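Local atomic coordinates of histidine kinase (Methanosarcina mazei, PDB entry 3LI9), a protein that is probably a membrane-bound sensor histidine kinase, passing phosphate from ATP to a protein histidine, of which this chain is the extracellular Cache (PDC-fold) domain. Residues L66-E80 and R102-V114. Sequence-based numbering, arbitrary orientation.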
# COMPACT_ATOMS: atom_id res chain seq x y z
N LEU A 66 12.72 6.10 9.52
CA LEU A 66 12.34 6.88 8.33
C LEU A 66 13.59 7.30 7.54
O LEU A 66 13.65 7.10 6.34
CB LEU A 66 11.53 8.12 8.77
CG LEU A 66 11.24 9.09 7.62
CD1 LEU A 66 10.24 8.34 6.68
CD2 LEU A 66 10.58 10.31 8.21
N ASN A 67 14.57 7.80 8.26
CA ASN A 67 15.82 8.32 7.61
C ASN A 67 16.61 7.22 6.93
O ASN A 67 17.29 7.54 5.89
CB ASN A 67 16.66 9.13 8.61
CG ASN A 67 16.05 10.54 8.80
OD1 ASN A 67 15.44 11.13 7.84
ND2 ASN A 67 16.23 11.10 9.98
N GLU A 68 16.55 5.99 7.43
CA GLU A 68 17.33 4.89 6.86
C GLU A 68 16.56 4.17 5.73
O GLU A 68 17.06 3.21 5.17
CB GLU A 68 17.63 3.85 7.96
CG GLU A 68 18.63 4.36 9.07
CD GLU A 68 20.01 4.65 8.59
OE1 GLU A 68 20.39 4.26 7.45
OE2 GLU A 68 20.74 5.29 9.33
N ASN A 69 15.32 4.63 5.44
CA ASN A 69 14.50 3.96 4.44
C ASN A 69 13.88 5.01 3.52
O ASN A 69 12.75 5.44 3.69
CB ASN A 69 13.35 3.20 5.16
CG ASN A 69 13.84 1.90 5.77
OD1 ASN A 69 14.09 0.92 5.06
ND2 ASN A 69 14.01 1.88 7.10
N PRO A 70 14.62 5.43 2.47
CA PRO A 70 14.17 6.52 1.60
C PRO A 70 12.90 6.16 0.83
O PRO A 70 12.29 7.08 0.26
CB PRO A 70 15.35 6.75 0.62
CG PRO A 70 16.45 5.83 1.05
CD PRO A 70 15.93 4.86 2.15
N GLN A 71 12.54 4.90 0.81
CA GLN A 71 11.29 4.45 0.13
C GLN A 71 10.09 4.78 0.98
O GLN A 71 8.94 4.53 0.54
CB GLN A 71 11.33 2.96 -0.26
CG GLN A 71 10.98 1.96 0.89
CD GLN A 71 12.15 1.76 1.88
OE1 GLN A 71 13.23 2.43 1.79
NE2 GLN A 71 11.94 0.84 2.83
N LEU A 72 10.33 5.18 2.25
CA LEU A 72 9.21 5.58 3.17
C LEU A 72 9.09 7.08 3.24
O LEU A 72 10.09 7.81 3.12
CB LEU A 72 9.44 5.06 4.59
CG LEU A 72 9.67 3.53 4.74
CD1 LEU A 72 9.86 3.15 6.20
CD2 LEU A 72 8.49 2.71 4.12
N ILE A 73 7.85 7.57 3.46
CA ILE A 73 7.66 8.97 3.70
C ILE A 73 7.13 9.27 5.14
O ILE A 73 7.11 10.41 5.56
CB ILE A 73 6.70 9.58 2.62
CG1 ILE A 73 6.82 11.09 2.57
CG2 ILE A 73 5.21 9.14 2.88
CD1 ILE A 73 6.24 11.69 1.21
N GLY A 74 6.73 8.23 5.85
CA GLY A 74 6.27 8.40 7.19
C GLY A 74 6.51 7.11 7.96
O GLY A 74 6.43 6.01 7.43
N VAL A 75 6.75 7.27 9.25
CA VAL A 75 6.81 6.13 10.17
C VAL A 75 6.13 6.63 11.45
O VAL A 75 6.30 7.78 11.89
CB VAL A 75 8.28 5.74 10.55
CG1 VAL A 75 8.34 4.50 11.55
CG2 VAL A 75 9.08 5.40 9.29
N TYR A 76 5.29 5.75 12.02
CA TYR A 76 4.47 6.24 13.12
C TYR A 76 4.11 5.16 14.12
O TYR A 76 4.14 3.96 13.83
CB TYR A 76 3.23 6.95 12.59
CG TYR A 76 2.40 6.13 11.59
CD1 TYR A 76 1.42 5.28 12.04
CD2 TYR A 76 2.71 6.15 10.21
CE1 TYR A 76 0.65 4.50 11.13
CE2 TYR A 76 1.99 5.39 9.32
CZ TYR A 76 0.96 4.58 9.78
OH TYR A 76 0.26 3.87 8.85
N LEU A 77 3.67 5.64 15.32
CA LEU A 77 3.15 4.74 16.33
C LEU A 77 1.83 5.43 16.79
O LEU A 77 1.72 6.69 16.78
CB LEU A 77 4.10 4.75 17.54
CG LEU A 77 5.47 4.13 17.23
CD1 LEU A 77 6.42 4.42 18.43
CD2 LEU A 77 5.35 2.62 17.01
N GLY A 78 0.80 4.62 17.11
CA GLY A 78 -0.42 5.24 17.65
C GLY A 78 -0.89 4.29 18.77
O GLY A 78 -1.04 3.13 18.53
N TYR A 79 -1.06 4.80 19.99
CA TYR A 79 -1.45 3.97 21.14
C TYR A 79 -2.86 4.30 21.67
O TYR A 79 -3.37 5.41 21.52
CB TYR A 79 -0.49 4.19 22.26
CG TYR A 79 0.83 3.46 22.05
CD1 TYR A 79 1.82 3.98 21.21
CD2 TYR A 79 1.09 2.23 22.72
CE1 TYR A 79 3.05 3.27 21.05
CE2 TYR A 79 2.31 1.54 22.56
CZ TYR A 79 3.25 2.08 21.71
OH TYR A 79 4.50 1.44 21.62
N GLU A 80 -3.48 3.27 22.23
CA GLU A 80 -4.70 3.44 23.03
C GLU A 80 -4.42 4.32 24.21
O GLU A 80 -3.31 4.55 24.66
CB GLU A 80 -5.14 2.04 23.53
CG GLU A 80 -5.57 1.08 22.48
CD GLU A 80 -6.94 1.46 21.89
OE1 GLU A 80 -7.96 1.13 22.52
OE2 GLU A 80 -6.99 2.05 20.81
N ARG A 102 -2.39 11.14 24.13
CA ARG A 102 -2.12 9.75 23.65
C ARG A 102 -0.80 9.76 22.88
O ARG A 102 -0.48 10.80 22.25
CB ARG A 102 -3.21 9.19 22.74
CG ARG A 102 -4.52 8.90 23.55
CD ARG A 102 -5.72 8.51 22.72
NE ARG A 102 -5.50 7.29 21.92
CZ ARG A 102 -6.43 6.75 21.18
NH1 ARG A 102 -7.64 7.33 21.23
NH2 ARG A 102 -6.18 5.68 20.40
N PHE A 103 -0.02 8.69 22.96
CA PHE A 103 1.24 8.65 22.14
C PHE A 103 0.89 8.27 20.72
O PHE A 103 0.65 7.12 20.42
CB PHE A 103 2.23 7.63 22.74
CG PHE A 103 3.65 7.81 22.28
CD1 PHE A 103 4.21 9.08 22.11
CD2 PHE A 103 4.43 6.67 21.99
CE1 PHE A 103 5.50 9.24 21.73
CE2 PHE A 103 5.78 6.85 21.56
CZ PHE A 103 6.30 8.13 21.43
N VAL A 104 0.86 9.30 19.83
CA VAL A 104 0.43 9.13 18.44
C VAL A 104 1.40 9.85 17.46
O VAL A 104 0.96 10.58 16.56
CB VAL A 104 -1.04 9.61 18.23
CG1 VAL A 104 -2.06 8.55 18.87
CG2 VAL A 104 -1.25 11.03 18.78
N PRO A 105 2.71 9.65 17.65
CA PRO A 105 3.66 10.45 16.82
C PRO A 105 3.69 9.99 15.34
O PRO A 105 3.86 8.79 15.06
CB PRO A 105 5.00 10.24 17.53
CG PRO A 105 4.87 8.77 18.12
CD PRO A 105 3.39 8.72 18.57
N TYR A 106 3.57 10.96 14.42
CA TYR A 106 3.64 10.67 12.97
C TYR A 106 4.89 11.39 12.48
O TYR A 106 4.89 12.62 12.32
CB TYR A 106 2.37 11.21 12.27
CG TYR A 106 2.40 11.04 10.76
CD1 TYR A 106 2.71 9.83 10.21
CD2 TYR A 106 2.07 12.11 9.91
CE1 TYR A 106 2.70 9.64 8.77
CE2 TYR A 106 2.07 11.92 8.53
CZ TYR A 106 2.35 10.67 7.99
OH TYR A 106 2.40 10.48 6.64
N CYS A 107 5.98 10.64 12.31
CA CYS A 107 7.27 11.21 11.89
C CYS A 107 7.29 11.11 10.37
O CYS A 107 7.19 10.02 9.83
CB CYS A 107 8.39 10.42 12.55
SG CYS A 107 9.99 11.06 11.98
N ASN A 108 7.35 12.25 9.69
CA ASN A 108 7.19 12.25 8.22
C ASN A 108 7.96 13.31 7.51
O ASN A 108 8.38 14.30 8.11
CB ASN A 108 5.69 12.38 7.86
CG ASN A 108 5.14 13.76 8.19
OD1 ASN A 108 4.68 14.06 9.35
ND2 ASN A 108 5.26 14.63 7.24
N LYS A 109 8.13 13.12 6.22
CA LYS A 109 8.64 14.19 5.35
C LYS A 109 7.69 14.58 4.22
O LYS A 109 8.15 14.98 3.12
CB LYS A 109 10.05 13.79 4.86
CG LYS A 109 10.09 12.53 4.17
CD LYS A 109 11.57 12.17 3.71
CE LYS A 109 12.48 11.84 4.84
NZ LYS A 109 13.68 11.12 4.23
N ILE A 110 6.39 14.53 4.49
CA ILE A 110 5.33 14.82 3.51
C ILE A 110 5.51 16.19 2.92
O ILE A 110 5.39 16.34 1.71
CB ILE A 110 3.92 14.80 4.19
CG1 ILE A 110 3.50 13.42 4.71
CG2 ILE A 110 2.75 15.33 3.22
CD1 ILE A 110 3.23 12.40 3.61
N ASN A 111 5.84 17.18 3.74
CA ASN A 111 5.89 18.55 3.28
C ASN A 111 7.32 18.92 2.96
O ASN A 111 7.59 20.09 2.64
CB ASN A 111 5.32 19.52 4.35
CG ASN A 111 3.81 19.38 4.55
OD1 ASN A 111 3.24 18.29 4.76
ND2 ASN A 111 3.14 20.51 4.52
N GLY A 112 8.23 17.94 3.04
CA GLY A 112 9.65 18.11 2.71
C GLY A 112 10.65 17.81 3.83
O GLY A 112 11.37 16.81 3.81
N PRO A 113 10.73 18.68 4.87
CA PRO A 113 11.68 18.41 5.96
C PRO A 113 11.05 17.33 6.92
O PRO A 113 9.81 17.13 6.91
CB PRO A 113 11.79 19.76 6.67
CG PRO A 113 10.50 20.47 6.37
CD PRO A 113 10.17 20.04 4.91
N VAL A 114 11.86 16.65 7.70
CA VAL A 114 11.35 15.62 8.66
C VAL A 114 10.77 16.34 9.87
O VAL A 114 11.42 17.17 10.50
CB VAL A 114 12.48 14.68 9.11
CG1 VAL A 114 12.05 13.71 10.20
CG2 VAL A 114 13.06 13.93 7.88
O HOH W 1 12.68 8.40 4.08
O HOH W 2 -1.22 6.60 24.69
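A bend at chi3 (59°) in the arm of R102 turns its guanidinium side-on to Y79 O, while Y106, its CG trans to the backbone N (chi1 176°), swings its ring beside that of Y76. R102 grips the one carbonyl oxygen twice, from NE at 2.9 Å in the carbonyl plane and from NH2 at 3.0 Å above it. Arginine suits this place because its planar NE and NH2 can share one oxygen while its charge serves D123 and, in a long salt bridge with no N-H aimed at it, E80 OE2 (3.7 Å from NH2). With an alanine here, which has no guanidinium, Y79 O would probably lack its two side-chain donors and D123 its cationic mate. Beyond this end, strands 74-79 and 105-108 run antiparallel, and V75 N and C107 O bond at 2.8 Å within a reciprocal pair. G74 suits its place because a CB there would run into CE1 of the Y106 ring, whose CD1 comes 3.7 Å from Y76 CD2, the planes inclined at 64°; the Y106 hydroxyl is hydrogen-bonded to D170 and that of Y76 to D154. On the face of V75 and C107, L66 of helix 55-67 sets CD2 3.9 Å from C107 SG. K109 NZ donates to a water within hydrogen-bonding reach of L66 O and L72 O. The chemistry thus implies a strand pair inside the sheet, held by backbone hydrogen bonds and pinned by charge at the R102 end and by water at the K109 end.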